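Local coordinates for protein pullulanase (Bacillus acidopullulyticus, PDB 2WAN) that hydrolyses the alpha-1,6-glucosidic linkages of pullulan and probably acts likewise as a debranching enzyme on starch-derived polysaccharides, at residues M131-D137 with S266-N272; I153-V159 with V274-S280; L201-A207 with P234-V240; A336-L341 with W365-V369; V392-A396 with K601-D605. One frame throughout, in Å; residues are numbered along the deposited sequence.

This pullulanase strings several beta domains along the chain before its catalytic barrel, and these contacts sample that plan. Contacts 1 and 2 belong together: their centres lie 14 Å apart, strands 270-271 and 273-278 follow each other in the chain, and Leu-135 CD1 packs 3.6 Å from Ala-158 O. Contact 3, in the X25 domain, is nested in the sequence loops closed by both, its centre 35 Å from that of contact 1. Contact 4, in the CBM48 domain, has its centre 17 Å from that of contact 5, which joins this domain to a helix of the catalytic barrel; contacts 3 and 4 are 64 Å apart between centres.

Contact 1 of 5, residues M131-D137 with S266-N272; sequences MPMTLAD and SAGVQTN
Two segments of one chain, 129 residues apart at their closest ends, pair here as a two-stranded antiparallel sheet extended by a type II turn. The strands are 132-134 and 270-271. Met-133 and Thr-271 form a hydrogen-bonded pair (Met-133 N to Thr-271 O 2.9 Å, Thr-271 N to Met-133 O 3.0 Å), and Thr-134 faces Gln-270 as a non-hydrogen-bonded pair with CA atoms 4.4 Å apart. Beyond the strand, Leu-135 is the most deeply engaged residue. Its N donates to Val-269 O at 3.0 Å and its O accepts from Gly-268 N at 2.8 Å, while its side chain (chi1 m, chi2 t) points toward the other segment, so that CD1 lies 4.3 Å from Val-269 CB and 4.0 Å from Thr-271 CG2. Thr-271, chi1 t, is buried, its OG1 hydrogen-bonded to Ser-160. Ala-267 opens the corner of the turn from Ser-266 to Val-269, closed by Val-269 N to Ser-266 O at 3.1 Å; Ala-267 CA rests 3.2 Å from Leu-135 O in a CA-H...O contact. Gly-268, at phi 104° and psi -38°, takes a position where a CB would jam against the preceding carbonyl. The chain turns corners at Met-131 and Asn-272, whose backbone bonds to Leu-129 of strand 124-129, and Ser-266 and Val-269 lean on Val-159 and Ser-160 of strand 152-160.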
# COMPACT_ATOMS: atom_id res chain seq x y z
N MET A 131 -24.34 -3.84 27.15
CA MET A 131 -23.95 -4.70 28.28
C MET A 131 -24.25 -6.16 27.95
O MET A 131 -25.15 -6.44 27.16
CB MET A 131 -24.63 -4.26 29.59
CG MET A 131 -26.15 -4.11 29.52
SD MET A 131 -26.86 -3.64 31.13
CE MET A 131 -26.30 -1.94 31.31
N PRO A 132 -23.50 -7.10 28.55
CA PRO A 132 -23.63 -8.50 28.12
C PRO A 132 -24.96 -9.11 28.54
O PRO A 132 -25.62 -8.61 29.44
CB PRO A 132 -22.48 -9.21 28.85
CG PRO A 132 -21.64 -8.13 29.45
CD PRO A 132 -22.54 -6.97 29.66
N MET A 133 -25.34 -10.18 27.85
CA MET A 133 -26.53 -10.96 28.19
C MET A 133 -26.19 -12.44 28.23
O MET A 133 -25.21 -12.87 27.61
CB MET A 133 -27.67 -10.70 27.20
CG MET A 133 -27.40 -11.18 25.76
SD MET A 133 -28.88 -11.68 24.84
CE MET A 133 -30.06 -10.43 25.36
N THR A 134 -27.00 -13.23 28.93
CA THR A 134 -26.89 -14.68 28.87
C THR A 134 -27.94 -15.15 27.87
O THR A 134 -29.12 -14.85 28.01
CB THR A 134 -27.13 -15.34 30.26
OG1 THR A 134 -26.26 -14.76 31.23
CG2 THR A 134 -26.88 -16.85 30.19
N LEU A 135 -27.49 -15.87 26.84
CA LEU A 135 -28.38 -16.34 25.79
C LEU A 135 -29.30 -17.47 26.24
O LEU A 135 -28.91 -18.31 27.07
CB LEU A 135 -27.58 -16.77 24.54
CG LEU A 135 -26.63 -15.75 23.91
CD1 LEU A 135 -25.86 -16.37 22.77
CD2 LEU A 135 -27.35 -14.49 23.44
N ALA A 136 -30.51 -17.47 25.70
CA ALA A 136 -31.50 -18.52 25.93
C ALA A 136 -31.69 -19.32 24.65
O ALA A 136 -30.84 -19.28 23.76
CB ALA A 136 -32.82 -17.90 26.38
N ASP A 137 -32.81 -20.05 24.55
CA ASP A 137 -33.14 -20.84 23.36
C ASP A 137 -33.48 -19.97 22.16
O ASP A 137 -33.86 -18.80 22.32
CB ASP A 137 -34.33 -21.77 23.64
CG ASP A 137 -34.07 -22.74 24.78
OD1 ASP A 137 -33.81 -22.28 25.92
OD2 ASP A 137 -34.13 -23.97 24.53
N SER A 266 -26.91 -22.50 22.00
CA SER A 266 -25.97 -21.58 22.65
C SER A 266 -26.49 -20.99 23.97
O SER A 266 -25.85 -20.12 24.57
CB SER A 266 -25.51 -20.48 21.68
OG SER A 266 -24.54 -21.01 20.80
N ALA A 267 -27.63 -21.51 24.43
CA ALA A 267 -28.16 -21.14 25.74
C ALA A 267 -27.07 -21.28 26.81
O ALA A 267 -26.37 -22.29 26.86
CB ALA A 267 -29.37 -22.00 26.07
N GLY A 268 -26.93 -20.27 27.66
CA GLY A 268 -25.88 -20.26 28.68
C GLY A 268 -24.70 -19.35 28.37
O GLY A 268 -24.17 -18.71 29.28
N VAL A 269 -24.30 -19.28 27.10
CA VAL A 269 -23.20 -18.40 26.67
C VAL A 269 -23.48 -16.94 27.04
O VAL A 269 -24.58 -16.43 26.79
CB VAL A 269 -22.92 -18.52 25.14
CG1 VAL A 269 -21.76 -17.62 24.70
CG2 VAL A 269 -22.62 -19.97 24.74
N GLN A 270 -22.50 -16.28 27.65
CA GLN A 270 -22.61 -14.87 27.99
C GLN A 270 -21.84 -14.06 26.95
O GLN A 270 -20.72 -14.43 26.57
CB GLN A 270 -22.08 -14.59 29.40
CG GLN A 270 -22.81 -15.39 30.49
CD GLN A 270 -22.15 -15.28 31.85
OE1 GLN A 270 -21.98 -14.18 32.39
NE2 GLN A 270 -21.78 -16.42 32.43
N THR A 271 -22.45 -12.97 26.47
CA THR A 271 -21.89 -12.20 25.35
C THR A 271 -22.51 -10.81 25.19
O THR A 271 -23.67 -10.59 25.56
CB THR A 271 -21.99 -13.00 24.01
OG1 THR A 271 -21.30 -12.29 22.96
CG2 THR A 271 -23.46 -13.23 23.59
N ASN A 272 -21.73 -9.88 24.64
CA ASN A 272 -22.23 -8.56 24.30
C ASN A 272 -22.21 -8.35 22.78
O ASN A 272 -22.35 -7.23 22.29
CB ASN A 272 -21.43 -7.46 25.02
CG ASN A 272 -19.97 -7.40 24.58
OD1 ASN A 272 -19.49 -8.23 23.81
ND2 ASN A 272 -19.25 -6.40 25.08

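Contact 2 of 5, residues I153-V159 with V274-S280; sequences IPVTSAV and VQLTLAS
The rotamers of Val-155, Leu-276 and Leu-278 gather their apolar ends, with Ala-158, on one buried face. Strands 155-159 and 274-278 run antiparallel, at 158°, with axes 4.7 Å apart. Val-155 (t) and Leu-278 (m, t) form one non-hydrogen-bonded pair, Ala-158 and Leu-276 (m, t) another. Val-155 CG2 meets Leu-278 CD2 at 4.0 Å, Val-155 CG1 meets Leu-276 CD2 at 3.9 Å, and Ala-158 CB lies 3.6 Å from Leu-276 CD2. Ile-153 (m, t), pointing toward 274-280, sets CG2 4.0 Å from Leu-278 CB and 3.5 Å from Ser-280 OG. The strands are neighbours in a seven-stranded beta barrel, whose strand 142-146 brings Phe-142 against Val-274 and Leu-276, and Val-144 against Val-155 and Leu-278. Thr-156, at phi -94° and psi -16°, makes a beta bulge: its N binds Thr-277 O at 2.8 Å, its OG1 (p) reaches that oxygen weakly at 3.3 Å, and Ser-157 N lacks a partner. Regular pairing resumes with Thr-277 N to Ser-157 O at 3.0 Å and Gln-275 N to Val-159 O at 2.7 Å. On the opposite face Val-159 (m) sets CG2 3.9 Å from Gln-275 CB, and a water donates to Gln-275 O at 2.6 Å.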
# COMPACT_ATOMS: atom_id res chain seq x y z
N ILE A 153 -39.77 -9.96 10.97
CA ILE A 153 -38.97 -11.08 10.48
C ILE A 153 -38.50 -11.88 11.70
O ILE A 153 -37.80 -11.33 12.56
CB ILE A 153 -37.75 -10.62 9.63
CG1 ILE A 153 -38.24 -9.78 8.44
CG2 ILE A 153 -36.94 -11.83 9.16
CD1 ILE A 153 -37.13 -9.03 7.68
N PRO A 154 -38.89 -13.16 11.77
CA PRO A 154 -38.49 -13.96 12.94
C PRO A 154 -36.98 -14.21 13.01
O PRO A 154 -36.35 -14.53 12.00
CB PRO A 154 -39.25 -15.28 12.73
CG PRO A 154 -40.41 -14.92 11.85
CD PRO A 154 -39.85 -13.88 10.92
N VAL A 155 -36.42 -14.03 14.21
CA VAL A 155 -35.06 -14.45 14.51
C VAL A 155 -35.10 -15.94 14.87
O VAL A 155 -35.77 -16.33 15.83
CB VAL A 155 -34.47 -13.63 15.69
CG1 VAL A 155 -33.08 -14.14 16.07
CG2 VAL A 155 -34.42 -12.14 15.34
N THR A 156 -34.39 -16.75 14.08
CA THR A 156 -34.44 -18.21 14.23
C THR A 156 -33.32 -18.79 15.11
O THR A 156 -33.40 -19.95 15.55
CB THR A 156 -34.41 -18.92 12.85
OG1 THR A 156 -33.16 -18.66 12.19
CG2 THR A 156 -35.57 -18.45 11.98
N SER A 157 -32.29 -17.98 15.36
CA SER A 157 -31.10 -18.42 16.09
C SER A 157 -30.31 -17.21 16.58
O SER A 157 -30.22 -16.19 15.88
CB SER A 157 -30.21 -19.30 15.21
OG SER A 157 -28.97 -19.57 15.83
N ALA A 158 -29.76 -17.32 17.78
CA ALA A 158 -28.92 -16.27 18.35
C ALA A 158 -27.71 -16.90 19.04
O ALA A 158 -27.85 -17.57 20.07
CB ALA A 158 -29.73 -15.42 19.33
N VAL A 159 -26.53 -16.68 18.46
CA VAL A 159 -25.29 -17.21 19.02
C VAL A 159 -24.31 -16.07 19.31
O VAL A 159 -24.49 -14.95 18.81
CB VAL A 159 -24.64 -18.29 18.10
CG1 VAL A 159 -25.63 -19.41 17.79
CG2 VAL A 159 -24.08 -17.68 16.80
N VAL A 274 -23.66 -10.52 19.35
CA VAL A 274 -24.49 -11.63 18.93
C VAL A 274 -24.61 -11.74 17.42
O VAL A 274 -24.73 -10.73 16.72
CB VAL A 274 -25.92 -11.50 19.54
CG1 VAL A 274 -26.76 -12.74 19.23
CG2 VAL A 274 -25.86 -11.26 21.04
N GLN A 275 -24.56 -12.97 16.92
CA GLN A 275 -24.84 -13.27 15.53
C GLN A 275 -26.24 -13.87 15.41
O GLN A 275 -26.51 -14.95 15.93
CB GLN A 275 -23.81 -14.24 14.96
CG GLN A 275 -24.05 -14.61 13.51
CD GLN A 275 -23.11 -15.68 12.99
OE1 GLN A 275 -23.51 -16.54 12.21
NE2 GLN A 275 -21.86 -15.63 13.42
N LEU A 276 -27.12 -13.15 14.70
CA LEU A 276 -28.53 -13.55 14.54
C LEU A 276 -28.82 -14.13 13.16
O LEU A 276 -28.37 -13.59 12.14
CB LEU A 276 -29.46 -12.35 14.80
CG LEU A 276 -29.28 -11.61 16.13
CD1 LEU A 276 -30.03 -10.28 16.16
CD2 LEU A 276 -29.72 -12.50 17.30
N THR A 277 -29.56 -15.23 13.14
CA THR A 277 -30.02 -15.80 11.88
C THR A 277 -31.49 -15.43 11.71
O THR A 277 -32.28 -15.54 12.65
CB THR A 277 -29.83 -17.33 11.82
OG1 THR A 277 -28.44 -17.63 12.00
CG2 THR A 277 -30.28 -17.90 10.48
N LEU A 278 -31.84 -14.98 10.50
CA LEU A 278 -33.20 -14.55 10.19
C LEU A 278 -33.94 -15.58 9.34
O LEU A 278 -33.31 -16.34 8.59
CB LEU A 278 -33.18 -13.19 9.49
CG LEU A 278 -32.48 -12.03 10.21
CD1 LEU A 278 -32.65 -10.74 9.39
CD2 LEU A 278 -32.96 -11.81 11.65
N ALA A 279 -35.27 -15.61 9.46
CA ALA A 279 -36.10 -16.55 8.69
C ALA A 279 -36.14 -16.20 7.20
O ALA A 279 -36.18 -17.09 6.35
CB ALA A 279 -37.52 -16.63 9.26
N SER A 280 -36.11 -14.90 6.90
CA SER A 280 -36.10 -14.43 5.52
C SER A 280 -35.06 -13.31 5.34
O SER A 280 -34.68 -12.65 6.32
CB SER A 280 -37.49 -13.92 5.11
OG SER A 280 -37.88 -12.82 5.93
O HOH W 1 -27.08 -17.10 14.64

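Contact 3 of 5, residues L201-A207 with P234-V240; sequences LSGTLPA and PEGGEKV
This is an antiparallel strand pairing at the surface of the X25 domain, joining the two inner strands of a four-stranded sheet where strand 198-205 ends and strand 238-245 begins. The axes of 201-205 and 238-240 approach to 4.6 Å at 160°. Gly-203 with Val-240 and Leu-205 with Glu-238 are hydrogen-bonded pairs: Gly-203 N to Val-240 O 3.1 Å and Val-240 N to Gly-203 O 2.8 Å, Leu-205 N to Glu-238 O 3.0 Å and Glu-238 N to Leu-205 O 3.1 Å. Between them Thr-204 and Lys-239 form a non-hydrogen-bonded pair, CA atoms 4.1 Å apart. One face carries Leu-205 and Val-240 (t), CD2 to CG2 at 4.4 Å. Leu-205 also packs on Leu-231 and Val-233 of strand 223-233, in keeping with the beta sandwich probably shared by this family. On the other face the extended Lys-239, chi1 to chi4 all t, lays its CE 3.7 Å from Ser-202 CB; a water accepts from Lys-239 NZ at 2.8 Å and lies 3.0 Å from Ser-202 OG, which also bonds to Thr-241. A type II beta turn from Pro-234 to Gly-237 leads into the second strand, closed by Gly-237 N to Pro-234 O at 3.2 Å. Gly-236 and Gly-237 both have phi 90°; at Gly-237 a CB would fall 3.0 Å from Leu-205 O, a clash. Ala-207 CB approaches Pro-234 O to 3.3 Å.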
# COMPACT_ATOMS: atom_id res chain seq x y z
N LEU A 201 -11.62 -31.68 18.56
CA LEU A 201 -10.44 -32.14 17.84
C LEU A 201 -10.36 -33.65 17.97
O LEU A 201 -10.52 -34.20 19.07
CB LEU A 201 -9.17 -31.49 18.38
CG LEU A 201 -7.84 -31.81 17.70
CD1 LEU A 201 -7.62 -30.93 16.46
CD2 LEU A 201 -6.68 -31.64 18.67
N SER A 202 -10.14 -34.32 16.85
CA SER A 202 -9.87 -35.75 16.84
C SER A 202 -8.42 -35.98 16.41
O SER A 202 -7.85 -35.18 15.65
CB SER A 202 -10.82 -36.48 15.89
OG SER A 202 -12.16 -36.28 16.27
N GLY A 203 -7.84 -37.07 16.89
CA GLY A 203 -6.50 -37.47 16.52
C GLY A 203 -6.24 -38.87 17.02
O GLY A 203 -6.92 -39.34 17.93
N THR A 204 -5.27 -39.54 16.41
CA THR A 204 -4.91 -40.90 16.83
C THR A 204 -3.72 -40.87 17.78
O THR A 204 -2.69 -40.26 17.49
CB THR A 204 -4.60 -41.81 15.61
OG1 THR A 204 -5.64 -41.65 14.64
CG2 THR A 204 -4.55 -43.28 16.04
N LEU A 205 -3.89 -41.53 18.92
CA LEU A 205 -2.89 -41.58 19.97
C LEU A 205 -2.37 -43.00 20.15
O LEU A 205 -3.16 -43.95 20.18
CB LEU A 205 -3.50 -41.09 21.29
CG LEU A 205 -3.11 -39.74 21.93
CD1 LEU A 205 -2.41 -38.78 20.99
CD2 LEU A 205 -4.33 -39.09 22.58
N PRO A 206 -1.04 -43.16 20.27
CA PRO A 206 -0.48 -44.47 20.64
C PRO A 206 -0.88 -44.87 22.06
O PRO A 206 -1.23 -44.00 22.87
CB PRO A 206 1.03 -44.25 20.56
CG PRO A 206 1.21 -43.05 19.68
CD PRO A 206 0.03 -42.18 19.99
N ALA A 207 -0.84 -46.17 22.36
CA ALA A 207 -1.13 -46.68 23.70
C ALA A 207 -0.35 -45.94 24.78
O ALA A 207 0.78 -45.51 24.55
CB ALA A 207 -0.83 -48.17 23.76
N PRO A 234 -5.73 -47.54 25.38
CA PRO A 234 -5.55 -48.99 25.47
C PRO A 234 -4.56 -49.56 24.45
O PRO A 234 -4.09 -48.84 23.57
CB PRO A 234 -6.95 -49.54 25.19
CG PRO A 234 -7.60 -48.49 24.36
CD PRO A 234 -7.09 -47.19 24.92
N GLU A 235 -4.26 -50.85 24.61
CA GLU A 235 -3.46 -51.63 23.66
C GLU A 235 -3.83 -51.32 22.20
O GLU A 235 -5.00 -51.32 21.84
CB GLU A 235 -3.68 -53.12 23.92
CG GLU A 235 -2.79 -54.07 23.12
CD GLU A 235 -1.49 -54.40 23.84
OE1 GLU A 235 -1.53 -54.61 25.07
OE2 GLU A 235 -0.44 -54.45 23.17
N GLY A 236 -2.81 -51.03 21.39
CA GLY A 236 -3.01 -50.84 19.95
C GLY A 236 -3.29 -49.42 19.50
O GLY A 236 -3.22 -49.11 18.31
N GLY A 237 -3.60 -48.55 20.46
CA GLY A 237 -3.91 -47.15 20.16
C GLY A 237 -5.38 -46.93 19.89
O GLY A 237 -6.15 -47.89 19.76
N GLU A 238 -5.78 -45.66 19.82
CA GLU A 238 -7.18 -45.28 19.62
C GLU A 238 -7.29 -43.86 19.07
O GLU A 238 -6.52 -42.97 19.46
CB GLU A 238 -7.95 -45.39 20.94
CG GLU A 238 -9.46 -45.32 20.80
CD GLU A 238 -10.18 -45.42 22.14
OE1 GLU A 238 -11.34 -44.96 22.22
OE2 GLU A 238 -9.61 -45.97 23.10
N LYS A 239 -8.24 -43.66 18.16
CA LYS A 239 -8.61 -42.32 17.73
C LYS A 239 -9.49 -41.72 18.82
O LYS A 239 -10.48 -42.32 19.24
CB LYS A 239 -9.37 -42.37 16.40
CG LYS A 239 -9.57 -41.01 15.74
CD LYS A 239 -10.57 -41.10 14.58
CE LYS A 239 -10.95 -39.73 14.06
NZ LYS A 239 -12.00 -39.81 13.02
N VAL A 240 -9.10 -40.54 19.30
CA VAL A 240 -9.80 -39.90 20.41
C VAL A 240 -10.36 -38.54 19.97
O VAL A 240 -9.69 -37.78 19.27
CB VAL A 240 -8.89 -39.72 21.65
CG1 VAL A 240 -9.68 -39.20 22.84
CG2 VAL A 240 -8.20 -41.04 22.01
O HOH W 2 -13.56 -37.69 13.99

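Contact 4 of 5, residues A336-L341 with W365-V369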
# COMPACT_ATOMS: atom_id res chain seq x y z
N ALA A 336 -29.88 2.49 -1.60
CA ALA A 336 -30.68 3.69 -1.81
C ALA A 336 -32.14 3.36 -2.13
O ALA A 336 -32.42 2.38 -2.82
CB ALA A 336 -30.08 4.57 -2.91
N SER A 337 -33.06 4.19 -1.63
CA SER A 337 -34.48 4.10 -2.02
C SER A 337 -34.75 4.93 -3.27
O SER A 337 -35.69 4.65 -4.03
CB SER A 337 -35.39 4.55 -0.87
OG SER A 337 -35.16 5.90 -0.51
N ASN A 338 -33.93 5.96 -3.48
CA ASN A 338 -34.03 6.82 -4.65
C ASN A 338 -32.69 7.44 -5.01
O ASN A 338 -31.92 7.80 -4.11
CB ASN A 338 -35.04 7.95 -4.40
CG ASN A 338 -35.52 8.58 -5.69
OD1 ASN A 338 -35.43 7.99 -6.75
ND2 ASN A 338 -36.04 9.80 -5.59
N VAL A 339 -32.42 7.55 -6.31
CA VAL A 339 -31.28 8.33 -6.80
C VAL A 339 -31.74 9.26 -7.92
O VAL A 339 -32.37 8.81 -8.88
CB VAL A 339 -30.09 7.45 -7.29
CG1 VAL A 339 -28.91 8.34 -7.70
CG2 VAL A 339 -29.64 6.46 -6.23
N GLN A 340 -31.45 10.54 -7.79
CA GLN A 340 -31.71 11.50 -8.85
C GLN A 340 -30.40 12.10 -9.38
O GLN A 340 -29.42 12.23 -8.64
CB GLN A 340 -32.62 12.61 -8.34
CG GLN A 340 -33.96 12.08 -7.87
CD GLN A 340 -35.01 13.16 -7.80
OE1 GLN A 340 -35.38 13.61 -6.72
NE2 GLN A 340 -35.48 13.60 -8.97
N LEU A 341 -30.42 12.45 -10.66
CA LEU A 341 -29.33 13.19 -11.31
C LEU A 341 -29.63 14.69 -11.26
O LEU A 341 -30.70 15.13 -11.70
CB LEU A 341 -29.18 12.73 -12.77
CG LEU A 341 -28.13 13.43 -13.65
CD1 LEU A 341 -26.71 13.08 -13.17
CD2 LEU A 341 -28.32 13.03 -15.11
N TRP A 365 -27.93 2.42 -10.38
CA TRP A 365 -28.94 3.31 -10.94
C TRP A 365 -28.35 3.92 -12.20
O TRP A 365 -27.16 4.26 -12.25
CB TRP A 365 -29.30 4.41 -9.93
CG TRP A 365 -30.02 3.91 -8.70
CD1 TRP A 365 -29.51 3.15 -7.69
CD2 TRP A 365 -31.39 4.18 -8.35
NE1 TRP A 365 -30.48 2.91 -6.73
CE2 TRP A 365 -31.64 3.54 -7.11
CE3 TRP A 365 -32.43 4.90 -8.96
CZ2 TRP A 365 -32.88 3.60 -6.47
CZ3 TRP A 365 -33.67 4.95 -8.32
CH2 TRP A 365 -33.89 4.30 -7.09
N LYS A 366 -29.18 4.05 -13.23
CA LYS A 366 -28.68 4.51 -14.52
C LYS A 366 -29.58 5.56 -15.14
O LYS A 366 -30.77 5.68 -14.80
CB LYS A 366 -28.52 3.33 -15.48
CG LYS A 366 -29.85 2.74 -15.97
CD LYS A 366 -29.64 1.67 -17.01
CE LYS A 366 -30.97 1.29 -17.67
NZ LYS A 366 -30.76 0.25 -18.72
N LEU A 367 -29.02 6.32 -16.07
CA LEU A 367 -29.82 7.24 -16.88
C LEU A 367 -29.08 7.68 -18.13
O LEU A 367 -27.89 8.02 -18.07
CB LEU A 367 -30.23 8.48 -16.08
CG LEU A 367 -31.27 9.40 -16.75
CD1 LEU A 367 -32.60 8.63 -16.91
CD2 LEU A 367 -31.47 10.66 -15.92
N GLN A 368 -29.78 7.65 -19.26
CA GLN A 368 -29.27 8.27 -20.48
C GLN A 368 -29.96 9.62 -20.66
O GLN A 368 -31.19 9.71 -20.61
CB GLN A 368 -29.49 7.37 -21.70
CG GLN A 368 -28.80 7.88 -22.96
CD GLN A 368 -29.04 7.00 -24.17
OE1 GLN A 368 -29.23 7.49 -25.29
NE2 GLN A 368 -29.04 5.68 -23.96
N VAL A 369 -29.16 10.65 -20.88
CA VAL A 369 -29.65 12.01 -21.09
C VAL A 369 -29.30 12.44 -22.51
O VAL A 369 -28.12 12.51 -22.87
CB VAL A 369 -29.07 13.00 -20.06
CG1 VAL A 369 -29.70 14.39 -20.23
CG2 VAL A 369 -29.28 12.48 -18.63
O HOH W 3 -30.92 0.86 -4.53
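Trp-365 lays its indole over the chain at Asn-338 and Val-339 and is the centre of the contact. Val-339 CG2 sits 3.4 Å from the centroid of the five-membered ring and almost on its normal, a CH-pi contact, while Val-339 N lies 3.5 Å from Trp-365 CZ3 under the same face. Ser-337 O meets the ring edge, 3.6 Å from Trp-365 CH2. A water accepts from Trp-365 NE1 at 3.0 Å and donates to Ala-336 O at 2.7 Å, bridging the indole to the backbone at Ala-336. Further along, Leu-341 CD2 packs 4.0 Å from Leu-367 CD2 and 3.7 Å from Val-369 CG2, beside Phe-329 of strand 326-332. No hydrogen bond joins the two segments directly: the axes of 338-341 and 365-369 approach to 8.2 Å, at 28° between their N-to-C directions, and each strand instead pairs with strand 353-359. Such side-chain packing between strands of a curled antiparallel sheet fits the interior of a CBM48 domain, a small beta-sandwich fold.

Contact 5 of 5, residues V392-A396 with K601-D605; sequences VDPYA and KFVLD
A turn just after strand 388-391 sets a proline and a tyrosine against a helix of the catalytic barrel. Following Val-392, Asp-393 (chi1 t) begins a type I beta turn ending at Ala-396, and its OD1 accepts from Tyr-395 N at 2.9 Å, an Asx turn. Pro-394, pointing toward the helix segment 601-605, brings CB to 3.7 Å from Phe-602 CE1, while Pro-394 O lies 3.4 Å from the same CE1. Tyr-395 (chi1 m) offers its ring face to the edge of Phe-602 (chi1 t) in a T-shaped stack, centroids 5.4 Å apart and planes at 84°. Tyr-395 OH donates to Asp-605 OD2 at 2.7 Å; that oxygen also forms a salt bridge with Lys-601 NZ at 3.0 Å, one helical turn back, and Lys-601 NZ also hydrogen-bonds to Gly-315 O. Ala-396 N to Asp-393 O at 2.9 Å closes the turn. The loop thus ties the CBM48 region to helix 597-614, between the third and fourth strands of the catalytic barrel, with Phe-565 and Ile-568 of helix 564-568 packing on Pro-394.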
# COMPACT_ATOMS: atom_id res chain seq x y z
N VAL A 392 -20.61 13.98 -5.34
CA VAL A 392 -19.87 13.98 -6.59
C VAL A 392 -19.64 12.51 -6.99
O VAL A 392 -19.32 11.66 -6.15
CB VAL A 392 -18.53 14.77 -6.45
CG1 VAL A 392 -17.67 14.67 -7.76
CG2 VAL A 392 -18.79 16.22 -6.10
N ASP A 393 -19.84 12.21 -8.27
CA ASP A 393 -19.57 10.90 -8.82
C ASP A 393 -18.12 10.47 -8.49
O ASP A 393 -17.19 11.15 -8.91
CB ASP A 393 -19.74 10.97 -10.33
CG ASP A 393 -19.86 9.60 -10.98
OD1 ASP A 393 -19.38 8.61 -10.42
OD2 ASP A 393 -20.49 9.51 -12.08
N PRO A 394 -17.93 9.33 -7.77
CA PRO A 394 -16.56 8.84 -7.52
C PRO A 394 -15.78 8.59 -8.81
O PRO A 394 -14.54 8.58 -8.79
CB PRO A 394 -16.80 7.52 -6.77
CG PRO A 394 -18.08 7.76 -6.04
CD PRO A 394 -18.93 8.50 -7.07
N TYR A 395 -16.50 8.37 -9.91
CA TYR A 395 -15.89 8.14 -11.21
C TYR A 395 -15.73 9.40 -12.08
O TYR A 395 -15.32 9.27 -13.23
CB TYR A 395 -16.67 7.07 -11.99
CG TYR A 395 -16.39 5.65 -11.56
CD1 TYR A 395 -16.94 5.13 -10.38
CD2 TYR A 395 -15.55 4.82 -12.33
CE1 TYR A 395 -16.69 3.81 -9.97
CE2 TYR A 395 -15.29 3.49 -11.93
CZ TYR A 395 -15.87 3.00 -10.75
OH TYR A 395 -15.60 1.72 -10.33
N ALA A 396 -16.05 10.59 -11.56
CA ALA A 396 -15.91 11.83 -12.33
C ALA A 396 -14.46 11.99 -12.79
O ALA A 396 -13.53 11.70 -12.02
CB ALA A 396 -16.32 13.06 -11.49
N LYS A 601 -13.23 -3.12 -7.02
CA LYS A 601 -13.47 -2.72 -8.41
C LYS A 601 -13.19 -1.24 -8.64
O LYS A 601 -12.64 -0.89 -9.69
CB LYS A 601 -14.90 -3.08 -8.84
CG LYS A 601 -15.26 -2.58 -10.26
CD LYS A 601 -16.68 -2.98 -10.63
CE LYS A 601 -17.15 -2.32 -11.94
NZ LYS A 601 -16.12 -2.38 -13.03
N PHE A 602 -13.55 -0.39 -7.67
CA PHE A 602 -13.28 1.03 -7.80
C PHE A 602 -11.78 1.29 -7.99
O PHE A 602 -11.38 2.11 -8.83
CB PHE A 602 -13.78 1.83 -6.57
CG PHE A 602 -13.38 3.28 -6.62
CD1 PHE A 602 -14.16 4.19 -7.33
CD2 PHE A 602 -12.18 3.73 -6.03
CE1 PHE A 602 -13.78 5.53 -7.43
CE2 PHE A 602 -11.81 5.07 -6.13
CZ PHE A 602 -12.61 5.96 -6.84
N VAL A 603 -10.97 0.61 -7.20
CA VAL A 603 -9.52 0.77 -7.31
C VAL A 603 -9.01 0.23 -8.64
O VAL A 603 -8.22 0.89 -9.33
CB VAL A 603 -8.78 0.10 -6.11
CG1 VAL A 603 -7.25 0.18 -6.28
CG2 VAL A 603 -9.20 0.78 -4.82
N LEU A 604 -9.44 -0.98 -9.01
CA LEU A 604 -9.02 -1.55 -10.28
C LEU A 604 -9.41 -0.66 -11.46
O LEU A 604 -8.60 -0.44 -12.37
CB LEU A 604 -9.61 -2.95 -10.47
CG LEU A 604 -9.06 -4.02 -9.51
CD1 LEU A 604 -10.02 -5.22 -9.44
CD2 LEU A 604 -7.67 -4.45 -9.96
N ASP A 605 -10.65 -0.18 -11.47
CA ASP A 605 -11.09 0.71 -12.55
C ASP A 605 -10.22 1.98 -12.59
O ASP A 605 -9.84 2.45 -13.66
CB ASP A 605 -12.55 1.13 -12.39
CG ASP A 605 -13.53 -0.01 -12.67
OD1 ASP A 605 -13.14 -1.02 -13.26
OD2 ASP A 605 -14.70 0.14 -12.30